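Local atomic coordinates of PrgB (Enterococcus faecalis, PDB entry 6EVU), a protein that promotes cell aggregation, biofilm formation and conjugation by binding and compacting DNA, and is represented here by its adhesin domain. Residues V22-K28 against A310-P315; T41-K47 against V110-G116; F84-V89 against G98-V102; I226-V231 against Y268-V273. All coordinates share one frame; numbering follows the deposited sequence.

In the fold
The four contacts form two well-separated pairs in the adhesin domain, whose sheets are all antiparallel. Contacts 2 and 3 have centres about 12 Å apart; contact 2 lies in a large curled sheet and contact 3 in a six-stranded one, so I43 and I46 packing on Y100 join two sheets. Contacts 1 and 4 lie about 13 Å apart, joined where A310 meets I226 and V313 meets V273. Between the pairs the centres are 31 to 39 Å apart, with contact 3 across the chain's centre from contacts 1 and 4, and contact 2 from contact 4. Along the chain, contact 3 is nested inside contact 2, contact 4 follows, and contact 1 encloses all three, tying the chain's end to its beginning.

Contact 1: residues V22-K28 against A310-P315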
loop_
_atom_site.group_PDB
_atom_site.type_symbol
_atom_site.label_atom_id
_atom_site.label_comp_id
_atom_site.label_asym_id
_atom_site.label_seq_id
_atom_site.Cartn_x
_atom_site.Cartn_y
_atom_site.Cartn_z
ATOM N N VAL A 22 24.039 -10.025 -10.688
ATOM C CA VAL A 22 24.498 -8.964 -9.797
ATOM C C VAL A 22 23.444 -8.732 -8.729
ATOM O O VAL A 22 22.241 -8.695 -9.011
ATOM C CB VAL A 22 24.805 -7.662 -10.553
ATOM C CG1 VAL A 22 26.020 -7.785 -11.437
ATOM C CG2 VAL A 22 23.564 -7.158 -11.314
ATOM N N ASN A 23 23.893 -8.627 -7.483
ATOM C CA ASN A 23 22.994 -8.517 -6.354
ATOM C C ASN A 23 23.760 -7.907 -5.191
ATOM O O ASN A 23 24.959 -8.144 -5.021
ATOM C CB ASN A 23 22.407 -9.869 -5.973
ATOM C CG ASN A 23 23.359 -10.688 -5.177
ATOM O OD1 ASN A 23 23.331 -10.670 -3.945
ATOM N ND2 ASN A 23 24.253 -11.408 -5.877
ATOM N N GLU A 24 23.060 -7.077 -4.426
ATOM C CA GLU A 24 23.618 -6.468 -3.232
ATOM C C GLU A 24 22.683 -6.778 -2.081
ATOM O O GLU A 24 21.467 -6.679 -2.219
ATOM C CB GLU A 24 23.792 -4.951 -3.388
ATOM C CG GLU A 24 22.626 -4.271 -4.067
ATOM C CD GLU A 24 22.776 -2.752 -4.106
ATOM O OE1 GLU A 24 23.937 -2.278 -4.052
ATOM O OE2 GLU A 24 21.740 -2.041 -4.186
ATOM N N ALA A 25 23.261 -7.167 -0.955
ATOM C CA ALA A 25 22.472 -7.466 0.220
ATOM C C ALA A 25 21.696 -6.230 0.673
ATOM O O ALA A 25 22.118 -5.080 0.504
ATOM C CB ALA A 25 23.376 -7.990 1.338
ATOM N N ILE A 26 20.498 -6.458 1.171
ATOM C CA ILE A 26 19.716 -5.374 1.755
ATOM C C ILE A 26 19.972 -5.383 3.249
ATOM O O ILE A 26 19.673 -6.374 3.921
ATOM C CB ILE A 26 18.230 -5.555 1.469
ATOM C CG1 ILE A 26 18.005 -5.813 -0.011
ATOM C CG2 ILE A 26 17.491 -4.321 1.937
ATOM C CD1 ILE A 26 16.845 -6.747 -0.252
ATOM N N SER A 27 20.524 -4.304 3.775
ATOM C CA SER A 27 20.640 -4.202 5.226
ATOM C C SER A 27 19.266 -3.896 5.845
ATOM O O SER A 27 18.540 -3.003 5.387
ATOM C CB SER A 27 21.675 -3.142 5.620
ATOM O OG SER A 27 21.262 -1.826 5.276
ATOM N N LYS A 28 18.895 -4.669 6.872
ATOM C CA LYS A 28 17.643 -4.436 7.586
ATOM C C LYS A 28 17.896 -3.611 8.851
ATOM O O LYS A 28 17.670 -4.034 9.978
ATOM C CB LYS A 28 16.945 -5.756 7.890
ATOM C CG LYS A 28 17.354 -6.940 6.988
ATOM C CD LYS A 28 16.568 -7.070 5.666
ATOM C CE LYS A 28 16.686 -8.492 5.073
ATOM N NZ LYS A 28 15.659 -8.825 4.029
ATOM N N ALA A 310 12.673 -10.550 0.063
ATOM C CA ALA A 310 13.966 -10.870 -0.520
ATOM C C ALA A 310 15.074 -10.563 0.489
ATOM O O ALA A 310 14.836 -10.000 1.561
ATOM C CB ALA A 310 14.184 -10.108 -1.830
ATOM N N GLN A 311 16.299 -10.952 0.138
ATOM C CA GLN A 311 17.469 -10.615 0.933
ATOM C C GLN A 311 18.437 -9.734 0.178
ATOM O O GLN A 311 19.348 -9.163 0.790
ATOM C CB GLN A 311 18.220 -11.886 1.381
ATOM C CG GLN A 311 17.305 -13.048 1.726
ATOM C CD GLN A 311 17.198 -13.285 3.226
ATOM O OE1 GLN A 311 16.894 -12.357 3.989
ATOM N NE2 GLN A 311 17.458 -14.528 3.659
ATOM N N SER A 312 18.289 -9.639 -1.138
ATOM C CA SER A 312 19.207 -8.887 -1.970
ATOM C C SER A 312 18.387 -8.371 -3.132
ATOM O O SER A 312 17.247 -8.785 -3.326
ATOM C CB SER A 312 20.406 -9.735 -2.422
ATOM O OG SER A 312 20.017 -10.858 -3.185
ATOM N N VAL A 313 18.950 -7.423 -3.872
ATOM C CA VAL A 313 18.240 -6.772 -4.966
ATOM C C VAL A 313 19.284 -6.506 -6.020
ATOM O O VAL A 313 20.477 -6.494 -5.737
ATOM C CB VAL A 313 17.552 -5.441 -4.578
ATOM C CG1 VAL A 313 16.406 -5.692 -3.669
ATOM C CG2 VAL A 313 18.581 -4.519 -3.911
ATOM N N LYS A 314 18.823 -6.246 -7.222
ATOM C CA LYS A 314 19.705 -5.717 -8.235
ATOM C C LYS A 314 20.102 -4.288 -7.880
ATOM O O LYS A 314 19.222 -3.456 -7.617
ATOM C CB LYS A 314 19.035 -5.685 -9.603
ATOM C CG LYS A 314 19.960 -5.014 -10.614
ATOM C CD LYS A 314 19.505 -5.144 -12.037
ATOM C CE LYS A 314 20.636 -5.700 -12.842
ATOM N NZ LYS A 314 20.521 -5.532 -14.321
ATOM N N PRO A 315 21.396 -3.977 -7.841
ATOM C CA PRO A 315 21.976 -2.636 -7.810
ATOM C C PRO A 315 21.883 -1.927 -9.168
ATOM O O PRO A 315 21.481 -0.765 -9.177
ATOM C CB PRO A 315 23.427 -2.909 -7.442
ATOM C CG PRO A 315 23.701 -4.250 -8.074
ATOM C CD PRO A 315 22.438 -5.021 -7.825
#
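E24 and V313 exchange both of their backbone bonds: E24 N donates to V313 O at 3.0 Å, and V313 N returns to E24 O at 3.1 Å. A third amide, I26 N, is satisfied by Q311 O at 3.0 Å in a nearly straight bond (171° at the hydrogen). These three bonds define a two-stranded antiparallel ladder that ties 24-25 to the final strand, 312-313. The carbonyls carry a further load: V313 O also takes a CA-H...O contact from N23, and E24 O one from S312.

The side-chain polar groups mostly find partners outside the two segments. N23 ND2 donates to the carbonyl of Y21, and S312 OG makes a weak bond, 3.4 Å long, to N23 OD1. K28 NZ stands 2.9 Å from A310 O. The ammonium of K314 turns to N19, leaving its CE to brush CG2 of V22, while K314 O accepts from K224 NZ. With CG between the backbone N and the carbonyl carbon (chi1 42°), E24 runs extended alongside P315 in the reverse direction, its CD 3.4 Å from P315 CB. On the buried side, I26 CD1 meets V313 CG1 at 3.6 Å, and L308 also touches I26. Between the two segments, then, the hydrogen bonding rests on three backbone bonds and one weak side-chain bond, with I26 against V313 on the buried side.

Contact 2: residues T41-K47 against V110-G116; sequences TKISSIK and VTVTYTG
An antiparallel strand pair, 42-47 with 110-115, interrupted by a classic beta bulge, forms one margin of a large curled sheet of the adhesin domain; V110, V112 and Y114 pass the ladder on by bonding to strand 124-137. At the bulge S44 and S45 together face T113: T113 O accepts from S44 N, yet T113 N donates to S45 O in a straight bond (180° at the hydrogen). S44 has the helix-like backbone angles expected of the first bulge residue (phi -89°, psi -28°), and the buried S45 N has no partner. The pairing begins with K42 and T115, where T115 N reaches K42 O at 3.0 Å, and finishes with K47 and T111, where T111 N bonds to K47 O at 2.8 Å. Just beyond the K42 end, T41 OG1 donates to G116 O and also bonds to T38 N.

One face is apolar. I43 places CG1 3.5 Å from Y114 CE1, at an oblique angle to the ring, while its CD1 packs at 3.7 Å on V112 CG1. Farther along, I46 CG2, anti to its own backbone N, meets V110 CG1 at 3.6 Å. This face is covered by strands 99-104 and 145-150, with F149 touching I43, V110 and V112; the phenol of Y114 reaches the carbonyl of S150.

The other face is polar and bridged by water. One water accepts from K42 NZ and pairs with T115 OG1. A second water joins S45 OG to T113 OG1 and donates to T111 O at 2.8 Å.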
loop_
_atom_site.group_PDB
_atom_site.type_symbol
_atom_site.label_atom_id
_atom_site.label_comp_id
_atom_site.label_asym_id
_atom_site.label_seq_id
_atom_site.Cartn_x
_atom_site.Cartn_y
_atom_site.Cartn_z
ATOM N N THR A 41 0.266 -0.020 21.716
ATOM C CA THR A 41 0.248 0.531 20.364
ATOM C C THR A 41 -1.180 0.901 19.972
ATOM O O THR A 41 -2.111 0.113 20.171
ATOM C CB THR A 41 0.802 -0.473 19.346
ATOM O OG1 THR A 41 2.157 -0.787 19.664
ATOM C CG2 THR A 41 0.751 0.129 17.889
ATOM N N LYS A 42 -1.349 2.082 19.371
ATOM C CA LYS A 42 -2.673 2.545 18.959
ATOM C C LYS A 42 -2.518 3.804 18.109
ATOM O O LYS A 42 -1.487 4.485 18.156
ATOM C CB LYS A 42 -3.563 2.876 20.149
ATOM C CG LYS A 42 -3.100 4.102 20.910
ATOM C CD LYS A 42 -4.182 4.546 21.899
ATOM C CE LYS A 42 -3.681 5.622 22.845
ATOM N NZ LYS A 42 -2.950 5.093 24.065
ATOM N N ILE A 43 -3.568 4.117 17.342
ATOM C CA ILE A 43 -3.686 5.451 16.754
ATOM C C ILE A 43 -4.077 6.422 17.856
ATOM O O ILE A 43 -5.097 6.222 18.529
ATOM C CB ILE A 43 -4.730 5.468 15.624
ATOM C CG1 ILE A 43 -4.238 4.612 14.449
ATOM C CG2 ILE A 43 -4.997 6.919 15.194
ATOM C CD1 ILE A 43 -5.312 4.406 13.312
ATOM N N SER A 44 -3.246 7.454 18.082
ATOM C CA SER A 44 -3.565 8.481 19.078
ATOM C C SER A 44 -4.376 9.634 18.518
ATOM O O SER A 44 -5.142 10.257 19.272
ATOM C CB SER A 44 -2.296 9.066 19.692
ATOM O OG SER A 44 -1.442 9.511 18.654
ATOM N N SER A 45 -4.245 9.926 17.218
ATOM C CA SER A 45 -5.065 10.964 16.611
ATOM C C SER A 45 -5.046 10.801 15.102
ATOM O O SER A 45 -4.111 10.243 14.514
ATOM C CB SER A 45 -4.582 12.366 16.976
ATOM O OG SER A 45 -3.316 12.597 16.389
ATOM N N ILE A 46 -6.089 11.348 14.482
ATOM C CA ILE A 46 -6.186 11.459 13.037
ATOM C C ILE A 46 -6.597 12.877 12.723
ATOM O O ILE A 46 -7.665 13.316 13.177
ATOM C CB ILE A 46 -7.222 10.491 12.446
ATOM C CG1 ILE A 46 -6.881 9.049 12.873
ATOM C CG2 ILE A 46 -7.312 10.639 10.922
ATOM C CD1 ILE A 46 -7.904 7.983 12.409
ATOM N N LYS A 47 -5.787 13.576 11.927
ATOM C CA LYS A 47 -6.011 15.003 11.699
ATOM C C LYS A 47 -6.024 15.288 10.217
ATOM O O LYS A 47 -5.280 14.669 9.429
ATOM C CB LYS A 47 -4.936 15.894 12.382
ATOM C CG LYS A 47 -4.986 15.867 13.877
ATOM C CD LYS A 47 -5.987 16.880 14.394
ATOM C CE LYS A 47 -5.998 16.914 15.910
ATOM N NZ LYS A 47 -6.583 15.667 16.498
ATOM N N VAL A 110 -4.056 13.645 5.324
ATOM C CA VAL A 110 -4.580 13.174 6.602
ATOM C C VAL A 110 -3.415 12.575 7.367
ATOM O O VAL A 110 -2.714 11.677 6.866
ATOM C CB VAL A 110 -5.691 12.142 6.374
ATOM C CG1 VAL A 110 -6.076 11.519 7.709
ATOM C CG2 VAL A 110 -6.847 12.874 5.658
ATOM N N THR A 111 -3.166 13.074 8.567
ATOM C CA THR A 111 -2.034 12.557 9.355
ATOM C C THR A 111 -2.577 11.597 10.401
ATOM O O THR A 111 -3.354 12.008 11.272
ATOM C CB THR A 111 -1.263 13.704 10.023
ATOM O OG1 THR A 111 -0.789 14.640 9.023
ATOM C CG2 THR A 111 -0.094 13.199 10.895
ATOM N N VAL A 112 -2.139 10.321 10.330
ATOM C CA VAL A 112 -2.473 9.291 11.318
ATOM C C VAL A 112 -1.261 9.111 12.227
ATOM O O VAL A 112 -0.192 8.711 11.772
ATOM C CB VAL A 112 -2.819 7.967 10.608
ATOM C CG1 VAL A 112 -3.135 6.841 11.645
ATOM C CG2 VAL A 112 -3.923 8.161 9.556
ATOM N N THR A 113 -1.417 9.364 13.517
ATOM C CA THR A 113 -0.311 9.223 14.456
ATOM C C THR A 113 -0.460 7.935 15.260
ATOM O O THR A 113 -1.516 7.671 15.828
ATOM C CB THR A 113 -0.277 10.430 15.391
ATOM O OG1 THR A 113 -0.082 11.624 14.607
ATOM C CG2 THR A 113 0.857 10.298 16.385
ATOM N N TYR A 114 0.596 7.143 15.303
ATOM C CA TYR A 114 0.682 5.983 16.187
ATOM C C TYR A 114 1.566 6.326 17.368
ATOM O O TYR A 114 2.650 6.907 17.196
ATOM C CB TYR A 114 1.277 4.766 15.470
ATOM C CG TYR A 114 0.385 4.226 14.361
ATOM C CD1 TYR A 114 -0.555 3.260 14.666
ATOM C CD2 TYR A 114 0.545 4.633 13.038
ATOM C CE1 TYR A 114 -1.391 2.756 13.693
ATOM C CE2 TYR A 114 -0.275 4.122 12.027
ATOM C CZ TYR A 114 -1.258 3.185 12.367
ATOM O OH TYR A 114 -2.109 2.621 11.426
ATOM N N THR A 115 1.139 5.921 18.579
ATOM C CA THR A 115 2.033 5.958 19.731
ATOM C C THR A 115 2.161 4.557 20.315
ATOM O O THR A 115 1.500 3.609 19.874
ATOM C CB THR A 115 1.520 6.918 20.810
ATOM O OG1 THR A 115 0.186 6.523 21.154
ATOM C CG2 THR A 115 1.472 8.322 20.266
ATOM N N GLY A 116 3.043 4.434 21.287
ATOM C CA GLY A 116 3.249 3.169 21.959
ATOM C C GLY A 116 3.949 2.119 21.136
ATOM O O GLY A 116 3.658 0.933 21.302
HETATM O O HOH W 1 0.036 4.747 23.157
HETATM O O HOH W 2 -2.361 12.887 13.772
#

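Contact 3: residues F84-V89 against G98-V102; sequences FQNSFV and GGYAV
Y100 CB sits 3.8 Å from the hydroxyl oxygen OG of S87, the first of a series of contacts along this side chain. With chi1 at -54°, CG lies anti to the carbonyl carbon and comes up to F84 CE1. CD1 is next, 3.7 Å from F84 O, with S87 OG at the ring edge near its plane. CE1 is pinched between two rings, meeting F88 CD1 at 3.6 Å and F84 CE1 at 3.9 Å. CZ touches F84 CZ and F88 CD1, and the terminal OH, still beside F88 CD1, bonds outside to N151 ND2.

The ring geometry separates the two neighbours. F84 forms an offset stack, its plane 18° from that of Y100 and its CE1 over the centre of the tyrosine ring. F88 instead makes an offset edge-to-face contact, its edge toward the face of Y100, with the planes at 61° and the centroids 5.6 Å apart.

This aromatic cluster rides on a beta hairpin, strands 88-89 and 99-104, which a type I turn from Q85 to F88 leads into. Y100 and F88 form a non-hydrogen-bonded pair; beside them G99 and V89 exchange two bonds, V89 N to G99 O and G99 N to V89 O. S87 O accepts from A101 N at 2.9 Å. I43 and I46 of strand 42-47 also pack on Y100.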
loop_
_atom_site.group_PDB
_atom_site.type_symbol
_atom_site.label_atom_id
_atom_site.label_comp_id
_atom_site.label_asym_id
_atom_site.label_seq_id
_atom_site.Cartn_x
_atom_site.Cartn_y
_atom_site.Cartn_z
ATOM N N PHE A 84 -14.163 11.266 15.545
ATOM C CA PHE A 84 -13.179 10.222 15.833
ATOM C C PHE A 84 -13.813 9.073 16.621
ATOM O O PHE A 84 -13.584 7.891 16.321
ATOM C CB PHE A 84 -12.007 10.850 16.593
ATOM C CG PHE A 84 -10.838 9.915 16.842
ATOM C CD1 PHE A 84 -10.108 9.339 15.815
ATOM C CD2 PHE A 84 -10.449 9.646 18.135
ATOM C CE1 PHE A 84 -9.006 8.500 16.116
ATOM C CE2 PHE A 84 -9.370 8.820 18.422
ATOM C CZ PHE A 84 -8.633 8.257 17.415
ATOM N N GLN A 85 -14.670 9.409 17.581
ATOM C CA GLN A 85 -15.400 8.400 18.352
ATOM C C GLN A 85 -16.231 7.464 17.461
ATOM O O GLN A 85 -16.111 6.239 17.563
ATOM C CB GLN A 85 -16.307 9.077 19.398
ATOM C CG GLN A 85 -16.762 8.150 20.532
ATOM C CD GLN A 85 -17.863 7.163 20.114
ATOM O OE1 GLN A 85 -18.781 7.498 19.338
ATOM N NE2 GLN A 85 -17.777 5.935 20.634
ATOM N N ASN A 86 -17.159 8.007 16.666
ATOM C CA ASN A 86 -18.145 7.154 16.010
ATOM C C ASN A 86 -17.661 6.621 14.658
ATOM O O ASN A 86 -18.397 5.863 14.000
ATOM C CB ASN A 86 -19.496 7.888 15.857
ATOM C CG ASN A 86 -19.418 9.161 14.991
ATOM O OD1 ASN A 86 -18.608 9.266 14.051
ATOM N ND2 ASN A 86 -20.333 10.116 15.271
ATOM N N SER A 87 -16.432 6.960 14.260
ATOM C CA SER A 87 -15.814 6.413 13.049
ATOM C C SER A 87 -15.075 5.098 13.294
ATOM O O SER A 87 -14.589 4.492 12.346
ATOM C CB SER A 87 -14.861 7.437 12.421
ATOM O OG SER A 87 -13.689 7.576 13.203
ATOM N N PHE A 88 -15.065 4.592 14.530
ATOM C CA PHE A 88 -14.373 3.357 14.889
ATOM C C PHE A 88 -15.103 2.142 14.315
ATOM O O PHE A 88 -16.315 1.966 14.519
ATOM C CB PHE A 88 -14.269 3.268 16.426
ATOM C CG PHE A 88 -13.652 1.994 16.920
ATOM C CD1 PHE A 88 -12.268 1.823 16.880
ATOM C CD2 PHE A 88 -14.448 0.946 17.393
ATOM C CE1 PHE A 88 -11.690 0.630 17.312
ATOM C CE2 PHE A 88 -13.881 -0.225 17.791
ATOM C CZ PHE A 88 -12.502 -0.384 17.739
ATOM N N VAL A 89 -14.359 1.270 13.632
ATOM C CA VAL A 89 -14.944 0.107 12.967
ATOM C C VAL A 89 -14.237 -1.155 13.450
ATOM O O VAL A 89 -13.033 -1.126 13.745
ATOM C CB VAL A 89 -14.869 0.236 11.411
ATOM C CG1 VAL A 89 -15.807 1.343 10.920
ATOM C CG2 VAL A 89 -13.503 0.555 10.967
ATOM N N GLY A 98 -9.254 -3.004 15.880
ATOM C CA GLY A 98 -10.134 -2.193 15.022
ATOM C C GLY A 98 -9.404 -1.016 14.371
ATOM O O GLY A 98 -8.171 -0.965 14.293
ATOM N N GLY A 99 -10.193 -0.062 13.881
ATOM C CA GLY A 99 -9.613 1.056 13.137
ATOM C C GLY A 99 -10.657 2.147 12.972
ATOM O O GLY A 99 -11.684 2.136 13.650
ATOM N N TYR A 100 -10.371 3.113 12.083
ATOM C CA TYR A 100 -11.211 4.308 11.934
ATOM C C TYR A 100 -11.458 4.622 10.475
ATOM O O TYR A 100 -10.514 4.626 9.677
ATOM C CB TYR A 100 -10.551 5.546 12.584
ATOM C CG TYR A 100 -10.199 5.242 14.007
ATOM C CD1 TYR A 100 -11.111 5.443 15.003
ATOM C CD2 TYR A 100 -8.974 4.688 14.319
ATOM C CE1 TYR A 100 -10.807 5.104 16.341
ATOM C CE2 TYR A 100 -8.646 4.338 15.639
ATOM C CZ TYR A 100 -9.553 4.553 16.625
ATOM O OH TYR A 100 -9.205 4.173 17.932
ATOM N N ALA A 101 -12.722 4.964 10.126
ATOM C CA ALA A 101 -13.097 5.271 8.746
ATOM C C ALA A 101 -12.961 6.774 8.486
ATOM O O ALA A 101 -13.474 7.594 9.257
ATOM C CB ALA A 101 -14.537 4.821 8.445
ATOM N N VAL A 102 -12.302 7.139 7.392
ATOM C CA VAL A 102 -11.955 8.540 7.130
ATOM C C VAL A 102 -12.139 8.813 5.643
ATOM O O VAL A 102 -11.860 7.944 4.812
ATOM C CB VAL A 102 -10.496 8.840 7.556
ATOM C CG1 VAL A 102 -10.096 10.290 7.220
ATOM C CG2 VAL A 102 -10.300 8.535 9.042
#

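Contact 4: residues I226-V231 against Y268-V273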
loop_
_atom_site.group_PDB
_atom_site.type_symbol
_atom_site.label_atom_id
_atom_site.label_comp_id
_atom_site.label_asym_id
_atom_site.label_seq_id
_atom_site.Cartn_x
_atom_site.Cartn_y
_atom_site.Cartn_z
ATOM N N ILE A 226 12.915 -7.445 -7.176
ATOM C CA ILE A 226 13.297 -8.735 -6.605
ATOM C C ILE A 226 13.305 -9.764 -7.715
ATOM O O ILE A 226 12.333 -9.866 -8.472
ATOM C CB ILE A 226 12.343 -9.179 -5.485
ATOM C CG1 ILE A 226 12.284 -8.145 -4.352
ATOM C CG2 ILE A 226 12.705 -10.580 -5.027
ATOM C CD1 ILE A 226 11.133 -8.401 -3.351
ATOM N N ASN A 227 14.390 -10.547 -7.809
ATOM C CA ASN A 227 14.490 -11.494 -8.912
ATOM C C ASN A 227 13.371 -12.524 -8.849
ATOM O O ASN A 227 13.092 -13.099 -7.790
ATOM C CB ASN A 227 15.841 -12.179 -8.911
ATOM C CG ASN A 227 16.092 -12.938 -10.210
ATOM O OD1 ASN A 227 15.582 -12.554 -11.263
ATOM N ND2 ASN A 227 16.866 -13.975 -10.150
ATOM N N GLY A 228 12.728 -12.749 -10.002
ATOM C CA GLY A 228 11.606 -13.650 -10.122
ATOM C C GLY A 228 10.274 -13.026 -9.792
ATOM O O GLY A 228 9.240 -13.681 -9.978
ATOM N N SER A 229 10.256 -11.777 -9.332
ATOM C CA SER A 229 8.993 -11.099 -9.054
ATOM C C SER A 229 8.345 -10.683 -10.368
ATOM O O SER A 229 9.023 -10.439 -11.381
ATOM C CB SER A 229 9.209 -9.878 -8.173
ATOM O OG SER A 229 8.026 -9.071 -8.154
ATOM N N TYR A 230 7.020 -10.657 -10.368
ATOM C CA TYR A 230 6.301 -10.240 -11.562
ATOM C C TYR A 230 6.093 -8.746 -11.600
ATOM O O TYR A 230 5.635 -8.235 -12.628
ATOM C CB TYR A 230 4.944 -10.950 -11.652
ATOM C CG TYR A 230 5.102 -12.392 -12.045
ATOM C CD1 TYR A 230 5.569 -13.317 -11.127
ATOM C CD2 TYR A 230 4.804 -12.830 -13.338
ATOM C CE1 TYR A 230 5.763 -14.663 -11.492
ATOM C CE2 TYR A 230 4.980 -14.161 -13.698
ATOM C CZ TYR A 230 5.442 -15.070 -12.762
ATOM O OH TYR A 230 5.629 -16.395 -13.083
ATOM N N VAL A 231 6.450 -8.069 -10.510
ATOM C CA VAL A 231 6.267 -6.631 -10.328
ATOM C C VAL A 231 7.519 -5.931 -10.825
ATOM O O VAL A 231 8.613 -6.139 -10.279
ATOM C CB VAL A 231 6.039 -6.302 -8.846
ATOM C CG1 VAL A 231 5.999 -4.770 -8.628
ATOM C CG2 VAL A 231 4.769 -6.935 -8.333
ATOM N N TYR A 268 7.095 -13.410 -2.920
ATOM C CA TYR A 268 7.937 -12.529 -3.713
ATOM C C TYR A 268 7.396 -12.325 -5.117
ATOM O O TYR A 268 7.797 -11.355 -5.772
ATOM C CB TYR A 268 9.372 -13.086 -3.768
ATOM C CG TYR A 268 9.637 -14.301 -4.661
ATOM C CD1 TYR A 268 9.333 -15.593 -4.252
ATOM C CD2 TYR A 268 10.233 -14.142 -5.910
ATOM C CE1 TYR A 268 9.622 -16.702 -5.082
ATOM C CE2 TYR A 268 10.502 -15.207 -6.727
ATOM C CZ TYR A 268 10.199 -16.492 -6.320
ATOM O OH TYR A 268 10.491 -17.554 -7.174
ATOM N N PHE A 269 6.539 -13.238 -5.612
ATOM C CA PHE A 269 5.974 -13.074 -6.953
ATOM C C PHE A 269 5.357 -11.694 -7.106
ATOM O O PHE A 269 5.369 -11.114 -8.198
ATOM C CB PHE A 269 4.900 -14.131 -7.247
ATOM C CG PHE A 269 5.445 -15.515 -7.544
ATOM C CD1 PHE A 269 6.806 -15.777 -7.505
ATOM C CD2 PHE A 269 4.582 -16.548 -7.865
ATOM C CE1 PHE A 269 7.305 -17.075 -7.796
ATOM C CE2 PHE A 269 5.066 -17.827 -8.151
ATOM C CZ PHE A 269 6.427 -18.085 -8.111
ATOM N N GLY A 270 4.813 -11.152 -6.023
ATOM C CA GLY A 270 4.199 -9.840 -6.122
ATOM C C GLY A 270 4.838 -8.766 -5.269
ATOM O O GLY A 270 4.127 -7.873 -4.786
ATOM N N SER A 271 6.167 -8.757 -5.151
ATOM C CA SER A 271 6.844 -7.822 -4.259
ATOM C C SER A 271 7.968 -7.064 -4.948
ATOM O O SER A 271 8.474 -7.435 -6.027
ATOM C CB SER A 271 7.393 -8.525 -3.025
ATOM O OG SER A 271 6.374 -9.290 -2.424
ATOM N N GLY A 272 8.347 -5.980 -4.284
ATOM C CA GLY A 272 9.563 -5.249 -4.566
ATOM C C GLY A 272 10.112 -4.758 -3.243
ATOM O O GLY A 272 9.538 -5.028 -2.183
ATOM N N VAL A 273 11.189 -3.993 -3.321
ATOM C CA VAL A 273 11.791 -3.386 -2.143
ATOM C C VAL A 273 11.868 -1.877 -2.347
ATOM O O VAL A 273 12.250 -1.417 -3.431
ATOM C CB VAL A 273 13.181 -3.973 -1.868
ATOM C CG1 VAL A 273 13.783 -3.319 -0.655
ATOM C CG2 VAL A 273 13.038 -5.494 -1.699
#
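S229 and F269 mark where a type II beta turn, I226 to S229, packs against the short 3-10 segment 268-269 and the start of strand 272-276, the central strand of a three-stranded antiparallel sheet.

Hydrogen bonds fix the turn's exit. S229 OG, anti to its backbone N (chi1 167°), donates to S271 O at 2.7 Å; the hydroxyl lies in the plane of the S271 carbonyl, on a lone pair of its oxygen. S229 OG also accepts from V231 N, closing an ST turn, so one hydroxyl serves as donor across the contact and acceptor within its own segment. Next to it, Y230 N donates to F269 O at 2.8 Å.

Aromatic contacts flank these bonds. Y230 and F269 run side by side in the same direction, yet the Y230 ring turns its edge to the F269 face: the planes stand 67° apart, and Y230 CE1 lies 4.1 Å above the plane of the F269 ring, toward its rim. F269 CD1 in turn sits over the centre of the Y268 ring, whose CE2 approaches N227 O at 3.5 Å. G228 CA fits in plane at the edge of that tyrosine ring.

Aliphatic contacts lie at the start of the strand. V231 CG2 rests on the backbone of G270, and A310 also touches I226. The I226 and V273 side chains cross at about a right angle; I226 CD1 reaches G272 CA at 3.7 Å, and I226 CG1 meets V273 CG2 at 3.8 Å.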